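K5 lyase (Enterobacteria phage k1-5, PDB 2X3H) cleaves the glycosaminoglycan-like K5 capsular polysaccharide of Escherichia coli by an eliminative (lyase) reaction, probably as a trimeric phage tail spike. Local coordinates at residues N255-D260 with G282-N287; C261-Y266 with K289-V294; V308-S313 with S336-T341; D314-H319 with L344-T349; A350-F355 with P368-T373. All blocks are in the same frame, centred on the assembly; numbering follows the deposited sequence.

Contact 1: residues N255-D260 with G282-N287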
# COMPACT_ATOMS: atom_id res chain seq x y z
N ASN A 255 3.36 -11.42 -2.28
CA ASN A 255 2.78 -12.50 -1.45
C ASN A 255 3.79 -13.58 -1.09
O ASN A 255 3.65 -14.75 -1.48
CB ASN A 255 1.57 -13.12 -2.15
CG ASN A 255 0.34 -12.24 -2.10
OD1 ASN A 255 0.33 -11.18 -1.47
ND2 ASN A 255 -0.72 -12.68 -2.77
N VAL A 256 4.80 -13.17 -0.35
CA VAL A 256 5.86 -14.08 0.07
C VAL A 256 5.77 -14.32 1.57
O VAL A 256 5.79 -13.37 2.34
CB VAL A 256 7.23 -13.49 -0.29
CG1 VAL A 256 8.37 -14.41 0.16
CG2 VAL A 256 7.31 -13.25 -1.80
N ILE A 257 5.67 -15.60 1.96
CA ILE A 257 5.73 -15.98 3.37
C ILE A 257 7.05 -16.71 3.62
O ILE A 257 7.35 -17.71 2.94
CB ILE A 257 4.58 -16.94 3.76
CG1 ILE A 257 3.22 -16.30 3.46
CG2 ILE A 257 4.70 -17.39 5.23
CD1 ILE A 257 2.03 -17.19 3.81
N GLY A 258 7.84 -16.22 4.57
CA GLY A 258 9.05 -16.92 5.00
C GLY A 258 8.91 -17.20 6.47
O GLY A 258 8.67 -16.28 7.26
N ALA A 259 9.01 -18.48 6.85
CA ALA A 259 8.96 -18.88 8.24
C ALA A 259 10.33 -19.38 8.70
O ALA A 259 10.92 -20.27 8.07
CB ALA A 259 7.88 -19.94 8.47
N ASP A 260 10.83 -18.81 9.80
CA ASP A 260 12.13 -19.19 10.38
C ASP A 260 13.31 -19.15 9.38
O ASP A 260 14.26 -19.94 9.48
CB ASP A 260 12.02 -20.57 11.04
CG ASP A 260 10.82 -20.66 11.99
OD1 ASP A 260 10.81 -19.93 13.00
OD2 ASP A 260 9.89 -21.44 11.72
N GLY A 282 3.84 -7.17 -0.11
CA GLY A 282 3.19 -8.23 0.66
C GLY A 282 4.19 -9.28 1.12
O GLY A 282 4.23 -10.38 0.58
N VAL A 283 5.00 -8.93 2.11
CA VAL A 283 5.99 -9.84 2.68
C VAL A 283 5.57 -10.20 4.10
O VAL A 283 5.34 -9.32 4.93
CB VAL A 283 7.40 -9.19 2.70
CG1 VAL A 283 8.42 -10.13 3.36
CG2 VAL A 283 7.82 -8.78 1.26
N MET A 284 5.42 -11.50 4.35
CA MET A 284 5.08 -12.00 5.68
C MET A 284 6.31 -12.69 6.24
O MET A 284 6.71 -13.76 5.75
CB MET A 284 3.93 -13.00 5.60
CG MET A 284 3.71 -13.79 6.88
SD MET A 284 3.27 -12.73 8.27
CE MET A 284 1.72 -12.05 7.68
N ALA A 285 6.92 -12.09 7.26
CA ALA A 285 8.13 -12.60 7.88
C ALA A 285 7.78 -13.18 9.24
O ALA A 285 7.70 -12.47 10.25
CB ALA A 285 9.18 -11.49 8.01
N ASN A 286 7.53 -14.49 9.25
CA ASN A 286 7.22 -15.22 10.46
C ASN A 286 8.54 -15.59 11.12
O ASN A 286 9.15 -16.60 10.79
CB ASN A 286 6.39 -16.45 10.09
CG ASN A 286 6.18 -17.41 11.25
OD1 ASN A 286 6.61 -17.15 12.38
ND2 ASN A 286 5.52 -18.54 10.98
N ASN A 287 8.99 -14.73 12.04
CA ASN A 287 10.15 -15.02 12.87
C ASN A 287 11.45 -15.33 12.12
O ASN A 287 12.06 -16.39 12.28
CB ASN A 287 9.80 -16.08 13.92
CG ASN A 287 8.85 -15.53 14.95
OD1 ASN A 287 9.29 -14.91 15.92
ND2 ASN A 287 7.54 -15.63 14.69
O HOH W 1 12.87 -18.38 14.05
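Ile257 and Met284 sit side by side on one face of two parallel strands and point the same way, with Ile257 CG1 4.0 Å from Met284 CB. The methionine chain bends at both later torsions, which carries its sulfur and methyl away from 255-260. Further along the same face, Asn286 has its CG anti to the backbone N (chi1 171°). That torsion lays the amide beside Ala259, where Asn286 ND2 comes within 3.7 Å of Ala259 CB. The Asn286 amide is held by the next residue: Asn287 ND2 donates to Asn286 OD1 at 2.9 Å, almost perfectly straight and in the plane of the Asn287 amide. Asn287 in turn is fixed because its OD1 accepts from the backbone N of Thr312.

Under these side chains the backbones pair in register. Val256 N to Gly282 O, Met284 N to Val256 O (2.8 Å), Gly258 N to Met284 O, Asn286 N to Gly258 O and Asp260 N to Asn286 O make five bonds in alternation. Where the pairing ends, one water donates to both Asp260 OD1 and Asn287 O, at 2.8 Å each, and bridges the two segments as they leave the sheet. Near this water, Asn286 and Asn287 pack on Tyr250 of the second subunit; at the start of the pairing, Asn255 turns its ND2 to Ser254 OG of that subunit.

Residues 255-259 and 282-286 run only 9° apart, with axes 4.8 Å from each other at closest. They lie in strands 252-259 and 279-286, successive strands on one wall of a parallel beta-helix, continued by 227-234 on one flank and 302-309 on the other.

Contact 2: residues C261-Y266 with K289-V294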
# COMPACT_ATOMS: atom_id res chain seq x y z
N CYS A 261 13.24 -18.22 8.43
CA CYS A 261 14.32 -17.97 7.48
C CYS A 261 15.30 -16.93 8.02
O CYS A 261 14.93 -16.15 8.90
CB CYS A 261 13.75 -17.44 6.17
SG CYS A 261 12.63 -18.58 5.32
N GLN A 262 16.51 -16.85 7.48
CA GLN A 262 17.43 -15.82 7.97
C GLN A 262 16.92 -14.44 7.56
O GLN A 262 16.86 -13.52 8.38
CB GLN A 262 18.87 -16.02 7.47
CG GLN A 262 19.87 -15.09 8.15
CD GLN A 262 21.31 -15.40 7.77
OE1 GLN A 262 21.60 -16.50 7.29
NE2 GLN A 262 22.21 -14.44 7.99
N HIS A 263 16.57 -14.33 6.28
CA HIS A 263 15.96 -13.15 5.67
C HIS A 263 14.79 -13.69 4.84
O HIS A 263 14.82 -14.86 4.42
CB HIS A 263 16.93 -12.46 4.69
CG HIS A 263 18.33 -12.27 5.22
ND1 HIS A 263 18.65 -11.34 6.18
CD2 HIS A 263 19.50 -12.85 4.86
CE1 HIS A 263 19.95 -11.37 6.41
NE2 HIS A 263 20.48 -12.28 5.62
N VAL A 264 13.74 -12.89 4.63
CA VAL A 264 12.63 -13.36 3.80
C VAL A 264 12.79 -13.00 2.32
O VAL A 264 12.80 -13.89 1.48
CB VAL A 264 11.24 -12.97 4.36
CG1 VAL A 264 10.13 -13.54 3.46
CG2 VAL A 264 11.10 -13.53 5.75
N THR A 265 12.92 -11.70 2.01
CA THR A 265 13.34 -11.29 0.67
C THR A 265 14.72 -10.64 0.74
O THR A 265 15.06 -9.98 1.73
CB THR A 265 12.33 -10.36 -0.03
OG1 THR A 265 12.31 -9.09 0.63
CG2 THR A 265 10.94 -10.97 -0.02
N TYR A 266 15.52 -10.86 -0.30
CA TYR A 266 16.92 -10.47 -0.29
C TYR A 266 17.29 -9.93 -1.67
O TYR A 266 17.06 -10.60 -2.68
CB TYR A 266 17.78 -11.70 0.04
CG TYR A 266 19.22 -11.37 0.37
CD1 TYR A 266 20.17 -11.22 -0.64
CD2 TYR A 266 19.63 -11.20 1.69
CE1 TYR A 266 21.50 -10.90 -0.34
CE2 TYR A 266 20.95 -10.89 2.00
CZ TYR A 266 21.88 -10.74 0.98
OH TYR A 266 23.19 -10.43 1.29
N LYS A 289 15.51 -14.71 11.36
CA LYS A 289 16.62 -14.69 12.31
C LYS A 289 17.49 -13.44 12.19
O LYS A 289 18.37 -13.23 13.01
CB LYS A 289 17.50 -15.94 12.15
CG LYS A 289 16.94 -17.19 12.83
CD LYS A 289 15.96 -17.93 11.95
CE LYS A 289 15.93 -19.41 12.31
NZ LYS A 289 15.76 -19.65 13.77
N TYR A 290 17.24 -12.61 11.17
CA TYR A 290 18.00 -11.37 11.02
C TYR A 290 17.18 -10.20 10.49
O TYR A 290 17.18 -9.13 11.10
CB TYR A 290 19.24 -11.57 10.15
CG TYR A 290 20.16 -10.37 10.16
CD1 TYR A 290 21.11 -10.20 11.17
CD2 TYR A 290 20.06 -9.37 9.18
CE1 TYR A 290 21.94 -9.10 11.19
CE2 TYR A 290 20.90 -8.27 9.19
CZ TYR A 290 21.84 -8.14 10.20
OH TYR A 290 22.69 -7.05 10.23
N ALA A 291 16.49 -10.39 9.37
CA ALA A 291 15.69 -9.30 8.80
C ALA A 291 14.54 -9.83 7.96
O ALA A 291 14.63 -10.92 7.39
CB ALA A 291 16.56 -8.40 7.96
N ALA A 292 13.45 -9.07 7.89
CA ALA A 292 12.39 -9.42 6.95
C ALA A 292 12.85 -9.18 5.51
O ALA A 292 12.74 -10.07 4.66
CB ALA A 292 11.10 -8.63 7.24
N VAL A 293 13.37 -7.99 5.26
CA VAL A 293 13.71 -7.57 3.90
C VAL A 293 15.08 -6.94 3.87
O VAL A 293 15.36 -6.01 4.63
CB VAL A 293 12.68 -6.53 3.37
CG1 VAL A 293 13.14 -5.95 2.04
CG2 VAL A 293 11.31 -7.16 3.25
N VAL A 294 15.94 -7.43 2.98
CA VAL A 294 17.23 -6.80 2.72
C VAL A 294 17.09 -6.14 1.35
O VAL A 294 17.07 -6.82 0.31
CB VAL A 294 18.38 -7.85 2.71
CG1 VAL A 294 19.69 -7.21 2.31
CG2 VAL A 294 18.51 -8.55 4.09
O HOH W 2 14.30 -7.69 -0.79
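Ala292 O is gripped by two backbone amides from 261-266. Thr265 N lies at 3.1 Å, close to the extension of the carbonyl bond, whereas Val264 N, at 3.0 Å, approaches from above the carbonyl plane. Both segments turn a corner here, and the shared acceptor keeps the two corners in step. Before the corner, Gln262 O receives Ala291 N at 3.3 Å and, weakly, Tyr290 N; after it, Val294 N donates to Thr265 O.

Val294 works as a wedge between two rings. Its CG2, anti to the carbonyl carbon, sits over a face of the His263 ring, 3.9 Å from the centroid, and also meets Tyr266 CD2. Its CG1, anti to the backbone N (chi1 174°), lies over one face of the Tyr266 ring. On the opposite face of the sheet, Thr265 OG1 lies 3.4 Å from Val293 CG2, and a water links this hydroxyl to Val294 O.

Val264 and Ala292 pack inward on Ala285 of strand 279-286, and Val293 reaches Ile303 and Val306 of strand 302-309. The corners join the short runs 261-263 and 289-291, which follow strands 252-259 and 279-286, to strands 266-268 and 293-294.

Contact 3: residues V308-S313 with S336-T341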
# COMPACT_ATOMS: atom_id res chain seq x y z
N VAL A 308 6.33 -8.22 10.11
CA VAL A 308 7.38 -9.05 10.70
C VAL A 308 7.15 -9.25 12.20
O VAL A 308 6.85 -8.31 12.92
CB VAL A 308 8.81 -8.53 10.36
CG1 VAL A 308 8.98 -7.10 10.76
CG2 VAL A 308 9.91 -9.42 10.97
N ASP A 309 7.22 -10.51 12.63
CA ASP A 309 7.11 -10.86 14.05
C ASP A 309 8.38 -11.55 14.50
O ASP A 309 8.91 -12.39 13.78
CB ASP A 309 5.94 -11.80 14.28
CG ASP A 309 5.85 -12.29 15.73
OD1 ASP A 309 6.05 -11.46 16.64
OD2 ASP A 309 5.57 -13.49 15.95
N TYR A 310 8.87 -11.20 15.69
CA TYR A 310 10.05 -11.84 16.28
C TYR A 310 9.75 -12.59 17.60
O TYR A 310 10.67 -13.05 18.27
CB TYR A 310 11.15 -10.79 16.54
CG TYR A 310 11.96 -10.45 15.30
CD1 TYR A 310 13.00 -11.26 14.89
CD2 TYR A 310 11.65 -9.34 14.52
CE1 TYR A 310 13.74 -10.97 13.75
CE2 TYR A 310 12.38 -9.03 13.39
CZ TYR A 310 13.42 -9.86 13.00
OH TYR A 310 14.18 -9.59 11.87
N SER A 311 8.47 -12.69 17.95
CA SER A 311 8.07 -13.22 19.28
C SER A 311 8.60 -14.61 19.61
O SER A 311 8.75 -14.95 20.78
CB SER A 311 6.55 -13.21 19.44
OG SER A 311 5.95 -14.14 18.58
N THR A 312 8.89 -15.43 18.59
CA THR A 312 9.41 -16.78 18.86
C THR A 312 10.79 -17.02 18.23
O THR A 312 11.22 -18.17 18.07
CB THR A 312 8.45 -17.88 18.38
OG1 THR A 312 8.32 -17.84 16.96
CG2 THR A 312 7.09 -17.73 19.05
N SER A 313 11.46 -15.93 17.85
CA SER A 313 12.74 -16.01 17.13
C SER A 313 13.95 -15.99 18.05
O SER A 313 13.96 -15.30 19.07
CB SER A 313 12.88 -14.83 16.18
OG SER A 313 14.16 -14.85 15.58
N SER A 336 6.81 -6.43 15.28
CA SER A 336 6.47 -6.64 16.67
C SER A 336 7.21 -7.85 17.21
O SER A 336 7.94 -8.51 16.48
CB SER A 336 4.96 -6.81 16.84
OG SER A 336 4.51 -8.04 16.29
N GLY A 337 7.05 -8.13 18.51
CA GLY A 337 7.67 -9.31 19.09
C GLY A 337 9.10 -9.14 19.57
O GLY A 337 9.81 -10.13 19.77
N CYS A 338 9.52 -7.89 19.76
CA CYS A 338 10.85 -7.59 20.31
C CYS A 338 10.73 -6.86 21.64
O CYS A 338 10.48 -5.64 21.65
CB CYS A 338 11.65 -6.70 19.35
SG CYS A 338 11.90 -7.36 17.69
N ASP A 339 10.95 -7.57 22.75
CA ASP A 339 10.87 -6.92 24.07
C ASP A 339 12.24 -6.80 24.76
O ASP A 339 12.33 -6.46 25.96
CB ASP A 339 9.84 -7.60 24.98
CG ASP A 339 10.26 -8.99 25.40
OD1 ASP A 339 11.35 -9.43 24.99
OD2 ASP A 339 9.49 -9.63 26.15
N GLY A 340 13.31 -7.03 23.99
CA GLY A 340 14.66 -6.88 24.49
C GLY A 340 15.38 -8.20 24.72
O GLY A 340 16.58 -8.22 24.97
N THR A 341 14.63 -9.30 24.67
CA THR A 341 15.21 -10.63 24.78
C THR A 341 14.65 -11.54 23.69
O THR A 341 13.51 -11.37 23.24
CB THR A 341 14.94 -11.26 26.16
OG1 THR A 341 13.54 -11.53 26.28
CG2 THR A 341 15.38 -10.33 27.27
O HOH W 3 4.02 -7.84 13.65
O HOH W 4 3.92 -10.34 17.69
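Tyr310 and Cys338 meet obliquely: the sulfur stands beside the ring, neither squarely over its face nor at its edge. Cys338 SG is 3.7 Å from Tyr310 CB and 4.6 Å from the ring centroid, 50° off the ring normal. The ring takes this position with CG anti to the carbonyl carbon (chi1 -81°), and its far end is tied down by a hydrogen bond from OH to His319 O. Ser336 O lies near the plane of the same ring, at its edge, and accepts from Tyr310 N at 3.0 Å. Together with the bond from Ser336 N to Val308 O, this is the last parallel pairing before both segments leave their strands.

Asp309 and Ser336 put their side chains on the same face of the sheet without bonding directly. A water fills the role: it donates to Asp309 OD1 at 2.6 Å and accepts from Ser336 OG at 2.8 Å. A second water donates to both Ser336 OG and Val308 O. The Asp309 carboxylate also folds back on its own segment. Ser311 N meets OD1 from above the carboxylate plane, closing an Asx turn, while Ser311 OG donates to the syn lone pair of OD2 at 2.7 Å. Gly337 CA slips in at 3.6 Å from Asp309 OD1, where the lack of a side chain lets the two backbones come close.

OD2 has further donors in Asn287 ND2 and Tyr250 OH of the second subunit. The bonds of this one carboxylate hold the turn and link it to that subunit, and so many donors round it are consistent with a negative charge.

Contact 4: residues D314-H319 with L344-T349. Unlike the reference sequence in segment 344-349: Arg347 (reference Gly).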
# COMPACT_ATOMS: atom_id res chain seq x y z
N ASP A 314 15.00 -16.73 17.67
CA ASP A 314 16.26 -16.68 18.40
C ASP A 314 17.24 -15.61 17.87
O ASP A 314 18.40 -15.57 18.27
CB ASP A 314 16.93 -18.07 18.48
CG ASP A 314 17.31 -18.64 17.12
OD1 ASP A 314 17.24 -17.92 16.10
OD2 ASP A 314 17.70 -19.84 17.07
N ALA A 315 16.75 -14.73 17.00
CA ALA A 315 17.54 -13.60 16.52
C ALA A 315 18.18 -12.85 17.69
O ALA A 315 17.51 -12.57 18.69
CB ALA A 315 16.64 -12.64 15.74
N ARG A 316 19.46 -12.51 17.55
CA ARG A 316 20.14 -11.65 18.51
C ARG A 316 20.07 -10.19 18.09
O ARG A 316 20.20 -9.29 18.92
CB ARG A 316 21.60 -12.08 18.68
CG ARG A 316 21.71 -13.46 19.29
CD ARG A 316 21.37 -13.39 20.77
NE ARG A 316 22.53 -12.93 21.54
CZ ARG A 316 23.66 -13.63 21.64
NH1 ARG A 316 23.77 -14.80 21.03
NH2 ARG A 316 24.68 -13.16 22.35
N GLN A 317 19.92 -9.97 16.79
CA GLN A 317 19.76 -8.63 16.22
C GLN A 317 18.59 -8.65 15.25
O GLN A 317 18.72 -9.08 14.11
CB GLN A 317 21.03 -8.21 15.49
CG GLN A 317 22.26 -8.09 16.38
CD GLN A 317 23.54 -7.94 15.56
OE1 GLN A 317 23.68 -8.54 14.49
NE2 GLN A 317 24.49 -7.18 16.08
N ALA A 318 17.43 -8.19 15.73
CA ALA A 318 16.20 -8.24 14.96
C ALA A 318 16.06 -6.99 14.10
O ALA A 318 16.17 -5.88 14.62
CB ALA A 318 15.00 -8.40 15.89
N HIS A 319 15.82 -7.19 12.81
CA HIS A 319 15.63 -6.06 11.86
C HIS A 319 14.32 -6.18 11.09
O HIS A 319 13.87 -7.27 10.77
CB HIS A 319 16.75 -6.01 10.82
CG HIS A 319 18.12 -5.79 11.38
ND1 HIS A 319 18.87 -6.80 11.95
CD2 HIS A 319 18.90 -4.68 11.42
CE1 HIS A 319 20.05 -6.33 12.31
NE2 HIS A 319 20.08 -5.04 12.01
N LEU A 344 15.28 -17.47 23.53
CA LEU A 344 16.14 -18.24 24.42
C LEU A 344 16.52 -17.46 25.68
O LEU A 344 17.32 -17.94 26.48
CB LEU A 344 17.41 -18.66 23.68
CG LEU A 344 17.22 -19.43 22.37
CD1 LEU A 344 18.57 -19.68 21.71
CD2 LEU A 344 16.47 -20.73 22.60
N GLY A 345 15.96 -16.26 25.84
CA GLY A 345 16.24 -15.44 27.02
C GLY A 345 17.47 -14.56 26.89
O GLY A 345 17.85 -13.87 27.83
N GLN A 346 18.09 -14.59 25.70
CA GLN A 346 19.30 -13.83 25.40
C GLN A 346 18.95 -12.41 24.98
O GLN A 346 17.83 -12.16 24.54
CB GLN A 346 20.05 -14.49 24.25
CG GLN A 346 20.48 -15.92 24.54
CD GLN A 346 20.89 -16.69 23.28
OE1 GLN A 346 20.51 -16.34 22.17
NE2 GLN A 346 21.67 -17.76 23.48
N ARG A 347 19.90 -11.49 25.09
CA ARG A 347 19.63 -10.10 24.72
C ARG A 347 19.34 -10.02 23.23
O ARG A 347 19.98 -10.71 22.44
CB ARG A 347 20.81 -9.19 25.07
CG ARG A 347 21.18 -9.19 26.55
CD ARG A 347 21.90 -7.89 26.94
NE ARG A 347 20.97 -6.76 27.02
CZ ARG A 347 20.77 -5.88 26.04
NH1 ARG A 347 21.46 -5.98 24.91
NH2 ARG A 347 19.89 -4.89 26.21
N GLN A 348 18.38 -9.19 22.85
CA GLN A 348 18.03 -9.03 21.44
C GLN A 348 17.81 -7.55 21.14
O GLN A 348 16.94 -6.91 21.74
CB GLN A 348 16.77 -9.84 21.12
CG GLN A 348 16.24 -9.67 19.71
CD GLN A 348 14.89 -10.32 19.55
OE1 GLN A 348 13.87 -9.72 19.90
NE2 GLN A 348 14.87 -11.55 19.06
N THR A 349 18.60 -7.00 20.23
CA THR A 349 18.36 -5.63 19.78
C THR A 349 17.30 -5.61 18.69
O THR A 349 17.06 -6.62 18.02
CB THR A 349 19.63 -4.99 19.23
OG1 THR A 349 20.11 -5.75 18.12
CG2 THR A 349 20.69 -4.91 20.32
O HOH W 5 18.67 -4.84 15.74
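Leu344 opens the contact by resting its CD1 on Asp314 CB at 4.0 Å, a loose touch at the edge of the protein. Gln346 comes next, crossing Arg316 at about a right angle, with Gln346 CB 3.9 Å from Arg316 CD. The arginine reaches it by bending at chi2 and chi3, a fold that curls the guanidinium back toward the loop and brings its edge to the carbonyl of Arg347. Arg347 itself, which differs from the reference sequence, sends its side chain away.

Gln348 turns inward. With CG anti to its backbone N (chi1 176°), the extended chain delivers NE2 to Ala315 O at 2.9 Å, the acceptor lying in the plane of the glutamine amide and the bond nearly straight (164°). Behind it the Gln348 amide carbon faces Ala318 CB.

At Thr349 the backbones pair properly: Thr349 N donates to Arg316 O, and Ala318 N to Thr349 O at 2.8 Å. Thr349 OG1 rides alongside Gln317, 3.6 Å from its CG, and shares a water with Ala318 O.

Two loops on successive coils come together here to start strands 317-319 and 349-355, which stack in parallel register, the pairing of a parallel beta-helix.

Contact 5: residues A350-F355 with P368-T373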
# COMPACT_ATOMS: atom_id res chain seq x y z
N ALA A 350 16.68 -4.45 18.53
CA ALA A 350 15.66 -4.22 17.52
C ALA A 350 16.05 -3.02 16.66
O ALA A 350 16.55 -2.01 17.17
CB ALA A 350 14.29 -3.98 18.16
N THR A 351 15.81 -3.14 15.36
CA THR A 351 16.00 -2.04 14.42
C THR A 351 14.96 -2.19 13.32
O THR A 351 15.06 -3.10 12.51
CB THR A 351 17.41 -2.10 13.78
OG1 THR A 351 18.41 -2.05 14.80
CG2 THR A 351 17.62 -0.92 12.83
N ILE A 352 13.94 -1.33 13.28
CA ILE A 352 12.88 -1.51 12.27
C ILE A 352 13.33 -1.07 10.86
O ILE A 352 12.87 -1.63 9.85
CB ILE A 352 11.54 -0.84 12.70
CG1 ILE A 352 10.37 -1.31 11.83
CG2 ILE A 352 11.64 0.68 12.68
CD1 ILE A 352 9.02 -1.06 12.45
N ALA A 353 14.22 -0.08 10.81
CA ALA A 353 14.79 0.36 9.54
C ALA A 353 16.26 0.70 9.77
O ALA A 353 16.57 1.51 10.65
CB ALA A 353 14.03 1.57 9.00
N ARG A 354 17.14 0.09 8.99
CA ARG A 354 18.58 0.30 9.11
C ARG A 354 19.13 0.81 7.80
O ARG A 354 18.95 0.16 6.76
CB ARG A 354 19.27 -1.02 9.50
CG ARG A 354 20.78 -0.91 9.60
CD ARG A 354 21.40 -2.21 10.13
NE ARG A 354 22.85 -2.13 10.26
CZ ARG A 354 23.60 -3.07 10.83
NH1 ARG A 354 23.04 -4.16 11.35
NH2 ARG A 354 24.92 -2.91 10.88
N PHE A 355 19.77 1.98 7.84
CA PHE A 355 20.30 2.62 6.65
C PHE A 355 21.80 2.42 6.67
O PHE A 355 22.53 3.06 7.43
CB PHE A 355 19.88 4.10 6.62
CG PHE A 355 18.37 4.26 6.59
CD1 PHE A 355 17.65 4.29 7.77
CD2 PHE A 355 17.68 4.33 5.39
CE1 PHE A 355 16.25 4.41 7.74
CE2 PHE A 355 16.30 4.45 5.35
CZ PHE A 355 15.59 4.49 6.53
N PRO A 368 6.90 0.53 14.80
CA PRO A 368 7.66 -0.24 15.81
C PRO A 368 6.76 -0.63 17.00
O PRO A 368 6.87 -0.07 18.09
CB PRO A 368 8.77 0.73 16.22
CG PRO A 368 8.13 2.11 16.06
CD PRO A 368 7.24 1.97 14.82
N SER A 369 5.87 -1.58 16.74
CA SER A 369 4.91 -2.05 17.75
C SER A 369 5.56 -3.07 18.69
O SER A 369 5.19 -4.25 18.74
CB SER A 369 3.68 -2.64 17.06
OG SER A 369 3.10 -1.66 16.20
N TYR A 370 6.56 -2.60 19.43
CA TYR A 370 7.32 -3.44 20.34
C TYR A 370 8.00 -2.56 21.39
O TYR A 370 8.15 -1.34 21.20
CB TYR A 370 8.35 -4.27 19.57
CG TYR A 370 9.34 -3.46 18.74
CD1 TYR A 370 10.41 -2.80 19.35
CD2 TYR A 370 9.23 -3.39 17.35
CE1 TYR A 370 11.33 -2.07 18.60
CE2 TYR A 370 10.14 -2.67 16.59
CZ TYR A 370 11.18 -2.01 17.21
OH TYR A 370 12.09 -1.31 16.46
N SER A 371 8.43 -3.18 22.49
CA SER A 371 8.98 -2.43 23.62
C SER A 371 10.50 -2.26 23.64
O SER A 371 11.03 -1.40 24.37
CB SER A 371 8.49 -3.02 24.94
OG SER A 371 9.01 -4.33 25.14
N ALA A 372 11.23 -3.07 22.87
CA ALA A 372 12.68 -2.89 22.75
C ALA A 372 13.01 -1.44 22.36
O ALA A 372 12.25 -0.80 21.62
CB ALA A 372 13.26 -3.87 21.73
N THR A 373 14.15 -0.93 22.84
CA THR A 373 14.45 0.50 22.66
C THR A 373 14.88 0.92 21.26
O THR A 373 14.63 2.05 20.86
CB THR A 373 15.50 0.99 23.67
OG1 THR A 373 16.73 0.31 23.42
CG2 THR A 373 15.02 0.72 25.09
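Ala350 and Ile352 face Ala372 and Pro368 across the inside of a parallel beta-helix, and no hydrogen bond joins the two backbones. Their nearest CA pairs, Ala350 with Ala372 and Ile352 with Pro368, are 6.2 and 6.4 Å apart, wider than paired strands allow. The chain turns a corner at Ile352, between strand residues 350-351 and 353-355. In 368-373 the path also bends sharply, through an inverse gamma turn centred on Ser369, so the segment curves round and presents Pro368, Tyr370 and Ala372 to the same partner.

Side chains do the joining. Ala350 CB touches both Tyr370 CE1 at 3.6 Å and Ala372 CB at 3.7 Å, with the tyrosine ring oblique to the methyl. Tyr370 holds its CG between the backbone N and the carbonyl carbon (chi1 58°), which turns the ring toward Ala350 and Ile352. Inside the segment Pro368 O lies over one face of that ring, and Ala372 N comes to its edge. The hydroxyl reaches past Ala350 to lie 3.8 Å from Ile352 CB, and its hydrogen bond goes to Gly374 O.

At the corner, Ile352 is backed by Val333 and Met335 of strand 329-336, and Met335 touches Tyr370 as well, so the same core residue supports both segments. Arg395 hydrogen-bonds to the carbonyl oxygens of Pro368 and Ala372. Ile352 completes the contact by pushing its end against the proline, with CD1 3.5 Å from Pro368 N.

From the N terminus, contact 1 closes the first loop, bringing 282-287 back beside 255-260 one turn of the beta-helix later. Contact 2 crosses it: 261-266 falls within the loop of contact 1 while 289-294 lies beyond it, so the segments alternate. It carries the pairing round the corner, and Asp260 packs on Lys289 between them. Contacts 3 and 4 repeat this crossed scheme further along, in series with the first pair, and Gly340 O links them through its bond from Gln348 N. Contact 5 closes the shortest loop, after all the others, and binds two walls across the core. It joins contact 4 through Ala318 O to Thr351 N, and contact 3 through Cys338 O to Ala372 N.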